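Local coordinates for protein dehalogenase-like hydrolase (Ralstonia solanacearum, PDB 3UMB) that probably catalyses the hydrolytic dehalogenation of small (S)-2-haloalkanoic acids, giving the corresponding (R)-2-hydroxyalkanoic acids and a halide ion, at residues Tyr19-Arg24 / Ala89-Glu94; Gln27-Lys32 / Asn80-Asn85; Glu34-Leu39 / Tyr74-Leu79; Asp42-Tyr47 / Asp66-Ala71. One frame throughout, in Å; residues are numbered along the deposited sequence.

In the fold
From the N terminus, strand 6-9 of the parallel core sheet gives way to four helices, 19-28, 33-54, 64-78 and 85-96, which form the helical cap of this haloacid dehalogenase. The first segments of interactions 1, 2, 3 and 4 follow one another along the first two helices and the turn between them, and their partners come back in reverse order. The four loops therefore nest without crossing. Interaction 4 is innermost, then 3, then 2, and interaction 1 encloses them all by joining the first helix to the last. Interactions 3 and 4 pair helices 33-54 and 64-78, and both touch the second subunit. Interaction 2 ties the link after helix 19-28 to the link after helix 64-78.

Interaction 1 (Tyr19-Arg24 / Ala89-Glu94); sequences YSVAAR and ATLMRE
R24 and E94 form a salt bridge between helices 19-28 and 85-96, the first and last helices of the cap, which run nearly antiparallel here at 160°. R24 donates from NE to E94 OE1 over 3.2 Å, with an N-H...O angle of 156°. The approach is from above the carboxylate plane, and the two flat groups are turned 50° apart. Arginine suits the place because its carbon chain packs on L91 and T90 while NE, placed by the bends at chi2 and chi3, bonds the carboxylate.

The apolar contacts use the carbon part of the same arginine. L91 CD2 rests on R24 CG at 3.5 Å, while T90 CG2 lies over one face of the guanidinium and touches R24 CD at 3.8 Å. T90 turns its hydroxyl back to H86 O of its own helix, which leaves the methyl for the arginine. On the buried side, V21 CG2 meets E94 CG at 4.1 Å, and V21 also packs on W40 of helix 33-54.

The carboxylate has the guanidinium and, further off, a potassium ion about 5 Å from the E94 side chain near it, which would probably favour the ionised form.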
# COMPACT_ATOMS: atom_id res chain seq x y z
N TYR A 19 -15.63 7.13 11.87
CA TYR A 19 -16.53 6.12 12.46
C TYR A 19 -17.90 6.06 11.77
O TYR A 19 -18.40 4.95 11.45
CB TYR A 19 -16.69 6.34 13.99
CG TYR A 19 -17.45 5.21 14.61
CD1 TYR A 19 -16.78 4.17 15.24
CD2 TYR A 19 -18.85 5.15 14.53
CE1 TYR A 19 -17.47 3.09 15.78
CE2 TYR A 19 -19.56 4.09 15.07
CZ TYR A 19 -18.87 3.06 15.69
OH TYR A 19 -19.56 1.99 16.23
N SER A 20 -18.52 7.22 11.52
CA SER A 20 -19.92 7.25 11.09
C SER A 20 -20.17 6.55 9.75
O SER A 20 -21.31 6.32 9.40
CB SER A 20 -20.47 8.69 11.07
OG SER A 20 -19.85 9.50 10.05
N VAL A 21 -19.11 6.23 9.02
CA VAL A 21 -19.26 5.55 7.74
C VAL A 21 -19.43 4.06 7.97
O VAL A 21 -20.29 3.42 7.36
CB VAL A 21 -18.10 5.84 6.77
CG1 VAL A 21 -18.34 5.14 5.46
CG2 VAL A 21 -17.92 7.35 6.53
N ALA A 22 -18.62 3.50 8.87
CA ALA A 22 -18.73 2.07 9.19
C ALA A 22 -20.15 1.75 9.65
O ALA A 22 -20.80 0.83 9.13
CB ALA A 22 -17.69 1.70 10.23
N ALA A 23 -20.67 2.58 10.57
CA ALA A 23 -22.03 2.46 11.12
C ALA A 23 -23.17 2.52 10.09
O ALA A 23 -24.19 1.83 10.22
CB ALA A 23 -22.24 3.52 12.19
N ARG A 24 -23.01 3.34 9.08
CA ARG A 24 -23.99 3.48 8.00
C ARG A 24 -23.86 2.37 6.93
O ARG A 24 -24.79 2.09 6.17
CB ARG A 24 -23.77 4.85 7.36
CG ARG A 24 -24.30 5.05 5.94
CD ARG A 24 -25.80 5.11 5.92
NE ARG A 24 -26.26 6.40 6.40
CZ ARG A 24 -27.54 6.73 6.54
NH1 ARG A 24 -28.50 5.83 6.26
NH2 ARG A 24 -27.86 7.94 6.97
N ALA A 89 -24.24 6.45 -3.64
CA ALA A 89 -24.48 7.87 -3.31
C ALA A 89 -24.57 8.05 -1.80
O ALA A 89 -23.90 8.89 -1.23
CB ALA A 89 -25.73 8.41 -4.05
N THR A 90 -25.32 7.22 -1.11
CA THR A 90 -25.49 7.36 0.34
C THR A 90 -24.21 7.26 1.12
O THR A 90 -24.05 7.92 2.15
CB THR A 90 -26.43 6.27 0.91
OG1 THR A 90 -27.72 6.42 0.34
CG2 THR A 90 -26.55 6.41 2.43
N LEU A 91 -23.30 6.41 0.67
CA LEU A 91 -22.10 6.16 1.48
C LEU A 91 -21.09 7.23 1.22
O LEU A 91 -20.36 7.62 2.10
CB LEU A 91 -21.50 4.78 1.22
CG LEU A 91 -22.14 3.65 2.05
CD1 LEU A 91 -21.51 2.31 1.67
CD2 LEU A 91 -21.97 3.94 3.56
N MSE A 92 -21.07 7.69 -0.02
CA MSE A 92 -20.24 8.80 -0.44
C MSE A 92 -20.69 10.13 0.27
O MSE A 92 -19.86 10.77 0.92
CB MSE A 92 -20.16 8.88 -2.00
CG MSE A 92 -19.25 7.73 -2.71
SE MSE A 92 -17.59 7.32 -1.73
CE MSE A 92 -16.59 8.97 -2.27
N ARG A 93 -21.99 10.46 0.23
CA ARG A 93 -22.55 11.55 1.07
C ARG A 93 -22.03 11.46 2.48
O ARG A 93 -21.51 12.42 3.04
CB ARG A 93 -24.08 11.50 1.16
CG ARG A 93 -24.78 11.93 -0.13
CD ARG A 93 -26.27 12.23 0.06
NE ARG A 93 -27.15 11.13 -0.36
CZ ARG A 93 -27.53 10.86 -1.62
NH1 ARG A 93 -27.10 11.58 -2.65
NH2 ARG A 93 -28.36 9.83 -1.84
N GLU A 94 -22.17 10.29 3.06
CA GLU A 94 -21.68 10.09 4.39
C GLU A 94 -20.23 10.48 4.45
O GLU A 94 -19.79 11.06 5.44
CB GLU A 94 -21.85 8.64 4.81
CG GLU A 94 -21.84 8.50 6.29
CD GLU A 94 -23.14 8.94 6.91
OE1 GLU A 94 -24.20 8.83 6.25
OE2 GLU A 94 -23.07 9.40 8.07

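Interaction 2 (Gln27-Lys32 / Asn80-Asn85); sequences QLFPGK and NLPLGN. With MG (magnesium ion), chain I.
F29 packs against L81 where two loops of the four-helix cap meet, the type II turn F29-K32 and the link from helix 64-78 to helix 85-96. The phenyl ring is sandwiched: its own neighbour L28 puts CB over one face, and L81 covers the opposite face in a CH-pi contact, with L81 CB 4.1 Å from the F29 ring centroid and 13° off the normal. Chi1 (-61°) puts F29 CG beside the backbone N, and chi2 (-50°) turns the ring so that its faces meet L28 and L81. The in-plane edge at F29 CE1 faces P82 O at 3.7 Å. Proline adds a compact apolar edge here, P82 CD lying 3.9 Å from F29 CE1.

L81 CG stands anti to the carbonyl carbon, and its two methyls spread to different neighbours. CD1 approaches F29 CD2 at 4.0 Å, while L81 CD2 touches K32 CB at 3.8 Å, so the lysine contributes only carbon to the contact. L36 of helix 33-54 packs on both F29 and L81.

A Schellman motif ends helix 64-78, with N80 at C-prime in a positive-phi conformation that asparagine tolerates well. N80 OD1 binds a magnesium ion at 2.5 Å, and A77 O binds the same ion.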
# COMPACT_ATOMS: atom_id res chain seq x y z
N GLN A 27 -25.91 -0.53 8.10
CA GLN A 27 -27.34 -0.39 7.92
C GLN A 27 -27.77 -0.74 6.52
O GLN A 27 -28.92 -1.16 6.31
CB GLN A 27 -27.79 1.05 8.24
CG GLN A 27 -29.34 1.28 8.25
CD GLN A 27 -30.00 1.29 6.84
OE1 GLN A 27 -29.36 1.67 5.84
NE2 GLN A 27 -31.27 0.87 6.77
N LEU A 28 -26.91 -0.50 5.53
CA LEU A 28 -27.28 -0.82 4.15
C LEU A 28 -26.97 -2.29 3.85
O LEU A 28 -27.56 -2.87 2.93
CB LEU A 28 -26.55 0.08 3.16
CG LEU A 28 -26.81 1.61 3.20
CD1 LEU A 28 -25.48 2.37 3.17
CD2 LEU A 28 -27.77 2.11 2.07
N PHE A 29 -26.04 -2.86 4.63
CA PHE A 29 -25.43 -4.16 4.39
C PHE A 29 -25.30 -4.86 5.73
O PHE A 29 -24.22 -4.84 6.34
CB PHE A 29 -24.04 -4.00 3.77
CG PHE A 29 -24.07 -3.30 2.44
CD1 PHE A 29 -24.95 -3.72 1.45
CD2 PHE A 29 -23.23 -2.24 2.19
CE1 PHE A 29 -24.99 -3.06 0.21
CE2 PHE A 29 -23.24 -1.59 0.94
CZ PHE A 29 -24.12 -2.00 -0.05
N PRO A 30 -26.41 -5.46 6.19
CA PRO A 30 -26.45 -6.00 7.53
C PRO A 30 -25.51 -7.20 7.68
O PRO A 30 -25.46 -8.08 6.81
CB PRO A 30 -27.92 -6.41 7.70
CG PRO A 30 -28.65 -5.81 6.56
CD PRO A 30 -27.66 -5.68 5.47
N GLY A 31 -24.77 -7.20 8.79
CA GLY A 31 -23.70 -8.15 9.04
C GLY A 31 -22.37 -7.91 8.31
O GLY A 31 -21.42 -8.63 8.58
N LYS A 32 -22.28 -6.91 7.43
CA LYS A 32 -21.08 -6.71 6.57
C LYS A 32 -20.43 -5.31 6.63
O LYS A 32 -19.64 -4.94 5.75
CB LYS A 32 -21.44 -7.06 5.12
CG LYS A 32 -21.94 -8.50 4.92
CD LYS A 32 -20.85 -9.55 5.19
CE LYS A 32 -21.44 -10.93 5.44
NZ LYS A 32 -22.46 -11.29 4.40
N ASN A 80 -19.35 -9.26 -2.28
CA ASN A 80 -20.66 -9.65 -2.82
C ASN A 80 -21.86 -8.87 -2.29
O ASN A 80 -22.94 -9.44 -2.14
CB ASN A 80 -20.88 -11.16 -2.63
CG ASN A 80 -19.92 -11.96 -3.43
OD1 ASN A 80 -19.70 -11.66 -4.61
ND2 ASN A 80 -19.32 -13.00 -2.82
N LEU A 81 -21.67 -7.56 -2.09
CA LEU A 81 -22.70 -6.64 -1.60
C LEU A 81 -23.46 -5.86 -2.70
O LEU A 81 -22.82 -5.33 -3.62
CB LEU A 81 -22.05 -5.63 -0.65
CG LEU A 81 -21.20 -6.22 0.47
CD1 LEU A 81 -20.56 -5.06 1.28
CD2 LEU A 81 -22.02 -7.13 1.37
N PRO A 82 -24.81 -5.75 -2.60
CA PRO A 82 -25.65 -5.02 -3.58
C PRO A 82 -25.54 -3.46 -3.62
O PRO A 82 -26.46 -2.74 -3.21
CB PRO A 82 -27.07 -5.46 -3.22
CG PRO A 82 -27.02 -5.83 -1.82
CD PRO A 82 -25.65 -6.43 -1.60
N LEU A 83 -24.42 -2.97 -4.16
CA LEU A 83 -24.12 -1.54 -4.24
C LEU A 83 -24.46 -1.00 -5.62
O LEU A 83 -23.67 -1.08 -6.55
CB LEU A 83 -22.63 -1.28 -3.94
CG LEU A 83 -22.17 0.19 -3.95
CD1 LEU A 83 -22.04 0.73 -2.51
CD2 LEU A 83 -20.86 0.33 -4.71
N GLY A 84 -25.66 -0.46 -5.75
CA GLY A 84 -26.03 0.31 -6.94
C GLY A 84 -25.96 1.81 -6.63
O GLY A 84 -25.41 2.21 -5.61
N ASN A 85 -26.57 2.62 -7.49
CA ASN A 85 -26.44 4.07 -7.37
C ASN A 85 -26.88 4.63 -5.99
O ASN A 85 -26.13 5.39 -5.38
CB ASN A 85 -27.16 4.76 -8.53
CG ASN A 85 -26.55 4.41 -9.88
OD1 ASN A 85 -25.33 4.47 -10.05
ND2 ASN A 85 -27.40 4.03 -10.83
MG MG I . -18.56 -10.53 -6.51

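Interaction 3 (Glu34-Leu39 / Tyr74-Leu79); sequences EALSVL and YACARL. With MG (magnesium ion), chain I.
L39 reaches across to A75 and R78, the centre of an apolar packing between helices 33-54 and 64-78 in the four-helix cap. The two helices cross at an inclined 135° between their N-to-C directions, with their axes 9.4 Å apart. L39 has the most buried surface: CG anti to the backbone N (chi1 -178°) puts L39 CG, 3.8 Å from A75 CB, against the partner helix. Its CD2 methyl goes further, lying 3.5 Å from R78 CG and also touching A75 CA and L79 CG. Alanine suits position 75 because its small side chain lets the leucine come up to the backbone.

L79, the first residue after the helix to leave helical angles, packs on L36. Its CD1 presses on the backbone of helix 33-54, 3.4 Å from L36 CA, which is tight for two carbons.

L36 packs beside it, with CD1 on A75 CB at 3.6 Å and on C76 SG at 3.8 Å. The sulphur provides a small, polarisable apolar surface, and F29 and L81 continue the packing around L36.

R78 also packs on H203 of the second subunit. A77 O binds a magnesium ion at 2.4 Å, with N80 OD1 as the other protein ligand, and R78 NH1 donates to Y74 OH at 3.0 Å.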
# COMPACT_ATOMS: atom_id res chain seq x y z
N GLU A 34 -18.44 -3.85 9.24
CA GLU A 34 -17.07 -3.75 9.69
C GLU A 34 -16.13 -4.33 8.61
O GLU A 34 -15.00 -3.85 8.45
CB GLU A 34 -16.89 -4.45 11.02
CG GLU A 34 -15.65 -4.05 11.84
CD GLU A 34 -15.50 -4.92 13.12
OE1 GLU A 34 -16.54 -5.38 13.66
OE2 GLU A 34 -14.36 -5.15 13.59
N ALA A 35 -16.61 -5.34 7.86
CA ALA A 35 -15.83 -5.95 6.78
C ALA A 35 -15.67 -5.00 5.59
O ALA A 35 -14.55 -4.84 5.09
CB ALA A 35 -16.46 -7.26 6.32
N LEU A 36 -16.77 -4.38 5.15
CA LEU A 36 -16.73 -3.43 4.05
C LEU A 36 -15.78 -2.28 4.38
O LEU A 36 -15.00 -1.84 3.51
CB LEU A 36 -18.11 -2.86 3.73
CG LEU A 36 -18.22 -1.80 2.64
CD1 LEU A 36 -17.55 -2.23 1.35
CD2 LEU A 36 -19.68 -1.41 2.31
N SER A 37 -15.88 -1.78 5.62
CA SER A 37 -15.28 -0.52 5.97
C SER A 37 -13.78 -0.76 6.05
O SER A 37 -13.01 -0.03 5.44
CB SER A 37 -15.90 0.09 7.26
OG SER A 37 -15.31 -0.45 8.41
N VAL A 38 -13.39 -1.85 6.70
CA VAL A 38 -12.01 -2.30 6.63
C VAL A 38 -11.47 -2.49 5.19
O VAL A 38 -10.42 -1.92 4.86
CB VAL A 38 -11.78 -3.61 7.39
CG1 VAL A 38 -10.31 -3.99 7.29
CG2 VAL A 38 -12.18 -3.45 8.88
N LEU A 39 -12.15 -3.29 4.34
CA LEU A 39 -11.66 -3.56 2.99
C LEU A 39 -11.58 -2.28 2.18
O LEU A 39 -10.65 -2.09 1.42
CB LEU A 39 -12.52 -4.61 2.25
CG LEU A 39 -12.09 -5.02 0.85
CD1 LEU A 39 -10.63 -5.45 0.85
CD2 LEU A 39 -13.06 -6.10 0.28
N TYR A 74 -14.73 -1.68 -5.68
CA TYR A 74 -14.00 -2.95 -5.60
C TYR A 74 -14.46 -3.70 -4.33
O TYR A 74 -14.74 -4.91 -4.37
CB TYR A 74 -12.49 -2.77 -5.57
CG TYR A 74 -11.80 -4.07 -5.29
CD1 TYR A 74 -11.38 -4.88 -6.33
CD2 TYR A 74 -11.57 -4.49 -3.99
CE1 TYR A 74 -10.77 -6.09 -6.11
CE2 TYR A 74 -10.94 -5.71 -3.73
CZ TYR A 74 -10.55 -6.52 -4.82
OH TYR A 74 -9.94 -7.74 -4.64
N ALA A 75 -14.51 -3.00 -3.19
CA ALA A 75 -14.78 -3.70 -1.91
C ALA A 75 -16.18 -4.38 -1.94
O ALA A 75 -16.38 -5.48 -1.44
CB ALA A 75 -14.68 -2.75 -0.75
N CYS A 76 -17.14 -3.74 -2.59
CA CYS A 76 -18.49 -4.30 -2.64
C CYS A 76 -18.56 -5.53 -3.55
O CYS A 76 -19.19 -6.49 -3.16
CB CYS A 76 -19.51 -3.24 -3.03
SG CYS A 76 -19.86 -2.13 -1.61
N ALA A 77 -17.90 -5.47 -4.71
CA ALA A 77 -17.80 -6.56 -5.66
C ALA A 77 -17.17 -7.76 -5.01
O ALA A 77 -17.71 -8.85 -5.09
CB ALA A 77 -16.96 -6.14 -6.94
N ARG A 78 -16.05 -7.54 -4.32
CA ARG A 78 -15.31 -8.60 -3.60
C ARG A 78 -16.13 -9.25 -2.49
O ARG A 78 -16.03 -10.43 -2.24
CB ARG A 78 -14.03 -7.98 -3.04
CG ARG A 78 -13.23 -8.74 -1.98
CD ARG A 78 -12.15 -9.69 -2.54
NE ARG A 78 -11.27 -10.13 -1.45
CZ ARG A 78 -10.09 -9.56 -1.11
NH1 ARG A 78 -9.55 -8.54 -1.79
NH2 ARG A 78 -9.43 -10.04 -0.06
N LEU A 79 -16.92 -8.44 -1.80
CA LEU A 79 -17.63 -8.86 -0.61
C LEU A 79 -19.05 -9.26 -0.99
O LEU A 79 -19.87 -9.54 -0.10
CB LEU A 79 -17.66 -7.72 0.42
CG LEU A 79 -16.45 -7.47 1.34
CD1 LEU A 79 -16.72 -6.27 2.21
CD2 LEU A 79 -16.14 -8.74 2.17
MG MG I . -18.56 -10.53 -6.51

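Interaction 4 (Asp42-Tyr47 / Asp66-Ala71); sequences DRQIDY and DVTVDA. With MG (magnesium ion), chain H.
Q44 and T68 lie side by side, pointing the same way, in the buried crossing of helices 33-54 and 64-78. With CG anti to the backbone N and the chain extended beyond it, Q44 carries its amide to the threonine. Its NE2 donates to T68 OG1 over a short 2.6 Å, at 165° and with the oxygen in the amide plane. Glutamine can serve several partners here: NE2 also bonds Y95 OH, and OE1 bonds R41. T68 OG1 in turn bonds F64 O.

A71 brings the backbones close, its CB just 3.4 Å from Q44 N, a fit suited to alanine. Y47 also packs on helix 64-78: Y47 CB touches V67 CG1 at 3.7 Å, the ring turns an edge to the backbone at D70, and it meets A71 obliquely. Y47 OH bonds E206 of the second subunit, and R43 bridges to that E206 and to D42 OD2.

D42 OD1 binds a magnesium ion at 2.3 Å, as do two waters and D42 of the second subunit; D46, also of this site, has OD1 at a longer 3.0 Å from the ion. Buried amide and hydroxyl are thus satisfied inside the cap, while the metal probably offsets repulsion between carboxylates.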
# COMPACT_ATOMS: atom_id res chain seq x y z
N ASP A 42 -8.54 -0.08 3.31
CA ASP A 42 -7.39 -0.77 2.74
C ASP A 42 -7.21 -0.43 1.27
O ASP A 42 -6.15 0.02 0.86
CB ASP A 42 -7.53 -2.29 2.85
CG ASP A 42 -6.26 -3.07 2.37
OD1 ASP A 42 -5.20 -2.97 3.06
OD2 ASP A 42 -6.34 -3.79 1.32
N ARG A 43 -8.23 -0.68 0.46
CA ARG A 43 -8.07 -0.46 -0.99
C ARG A 43 -7.97 1.01 -1.35
O ARG A 43 -7.28 1.37 -2.28
CB ARG A 43 -9.14 -1.20 -1.83
CG ARG A 43 -8.91 -2.72 -1.82
CD ARG A 43 -7.55 -3.05 -2.44
NE ARG A 43 -7.56 -4.33 -3.16
CZ ARG A 43 -7.27 -5.52 -2.61
NH1 ARG A 43 -7.25 -6.63 -3.35
NH2 ARG A 43 -7.00 -5.64 -1.31
N GLN A 44 -8.60 1.88 -0.54
CA GLN A 44 -8.51 3.32 -0.81
C GLN A 44 -7.04 3.76 -0.75
O GLN A 44 -6.52 4.37 -1.67
CB GLN A 44 -9.41 4.10 0.13
CG GLN A 44 -9.26 5.59 0.11
CD GLN A 44 -9.91 6.25 1.31
OE1 GLN A 44 -9.62 5.88 2.45
NE2 GLN A 44 -10.86 7.18 1.07
N ILE A 45 -6.38 3.37 0.31
CA ILE A 45 -5.00 3.67 0.49
C ILE A 45 -4.12 2.89 -0.48
O ILE A 45 -3.25 3.45 -1.08
CB ILE A 45 -4.64 3.54 1.95
CG1 ILE A 45 -5.31 4.67 2.72
CG2 ILE A 45 -3.13 3.64 2.18
CD1 ILE A 45 -4.82 6.11 2.26
N ASP A 46 -4.37 1.60 -0.67
CA ASP A 46 -3.60 0.83 -1.61
C ASP A 46 -3.59 1.52 -2.96
O ASP A 46 -2.54 1.61 -3.59
CB ASP A 46 -4.19 -0.55 -1.79
CG ASP A 46 -3.91 -1.45 -0.62
OD1 ASP A 46 -3.17 -1.00 0.30
OD2 ASP A 46 -4.47 -2.59 -0.65
N TYR A 47 -4.77 1.99 -3.42
CA TYR A 47 -4.90 2.59 -4.73
C TYR A 47 -4.15 3.91 -4.86
O TYR A 47 -3.58 4.16 -5.89
CB TYR A 47 -6.37 2.76 -5.16
CG TYR A 47 -7.12 1.45 -5.48
CD1 TYR A 47 -6.46 0.20 -5.58
CD2 TYR A 47 -8.48 1.47 -5.74
CE1 TYR A 47 -7.18 -1.00 -5.88
CE2 TYR A 47 -9.20 0.27 -6.05
CZ TYR A 47 -8.54 -0.94 -6.13
OH TYR A 47 -9.25 -2.08 -6.45
N ASP A 66 -12.58 10.24 -6.32
CA ASP A 66 -12.80 9.23 -7.34
C ASP A 66 -12.07 7.92 -6.99
O ASP A 66 -12.56 6.82 -7.31
CB ASP A 66 -12.39 9.76 -8.72
CG ASP A 66 -12.96 11.19 -9.00
OD1 ASP A 66 -14.15 11.32 -9.36
OD2 ASP A 66 -12.24 12.17 -8.83
N VAL A 67 -10.89 8.03 -6.35
CA VAL A 67 -10.20 6.85 -5.83
C VAL A 67 -11.04 6.19 -4.75
O VAL A 67 -11.00 4.97 -4.61
CB VAL A 67 -8.74 7.16 -5.29
CG1 VAL A 67 -8.17 5.93 -4.53
CG2 VAL A 67 -7.78 7.64 -6.47
N THR A 68 -11.79 6.99 -3.97
CA THR A 68 -12.57 6.46 -2.85
C THR A 68 -13.80 5.69 -3.43
O THR A 68 -14.20 4.68 -2.92
CB THR A 68 -12.93 7.57 -1.83
OG1 THR A 68 -11.74 8.02 -1.18
CG2 THR A 68 -13.91 7.08 -0.77
N VAL A 69 -14.35 6.17 -4.52
CA VAL A 69 -15.44 5.49 -5.21
C VAL A 69 -14.92 4.14 -5.75
O VAL A 69 -15.47 3.10 -5.43
CB VAL A 69 -16.01 6.43 -6.32
CG1 VAL A 69 -16.95 5.70 -7.27
CG2 VAL A 69 -16.69 7.66 -5.65
N ASP A 70 -13.81 4.19 -6.50
CA ASP A 70 -13.14 2.97 -6.98
C ASP A 70 -12.95 1.94 -5.87
O ASP A 70 -13.29 0.77 -6.03
CB ASP A 70 -11.78 3.30 -7.57
CG ASP A 70 -11.86 4.18 -8.77
OD1 ASP A 70 -12.96 4.24 -9.32
OD2 ASP A 70 -10.84 4.84 -9.12
N ALA A 71 -12.38 2.35 -4.76
CA ALA A 71 -12.11 1.41 -3.67
C ALA A 71 -13.42 0.84 -3.12
O ALA A 71 -13.50 -0.34 -2.78
CB ALA A 71 -11.29 2.05 -2.53
MG MG H . -2.95 -2.87 2.58
O HOH W 1 -3.97 -4.75 1.57
O HOH W 2 -3.39 -2.40 4.86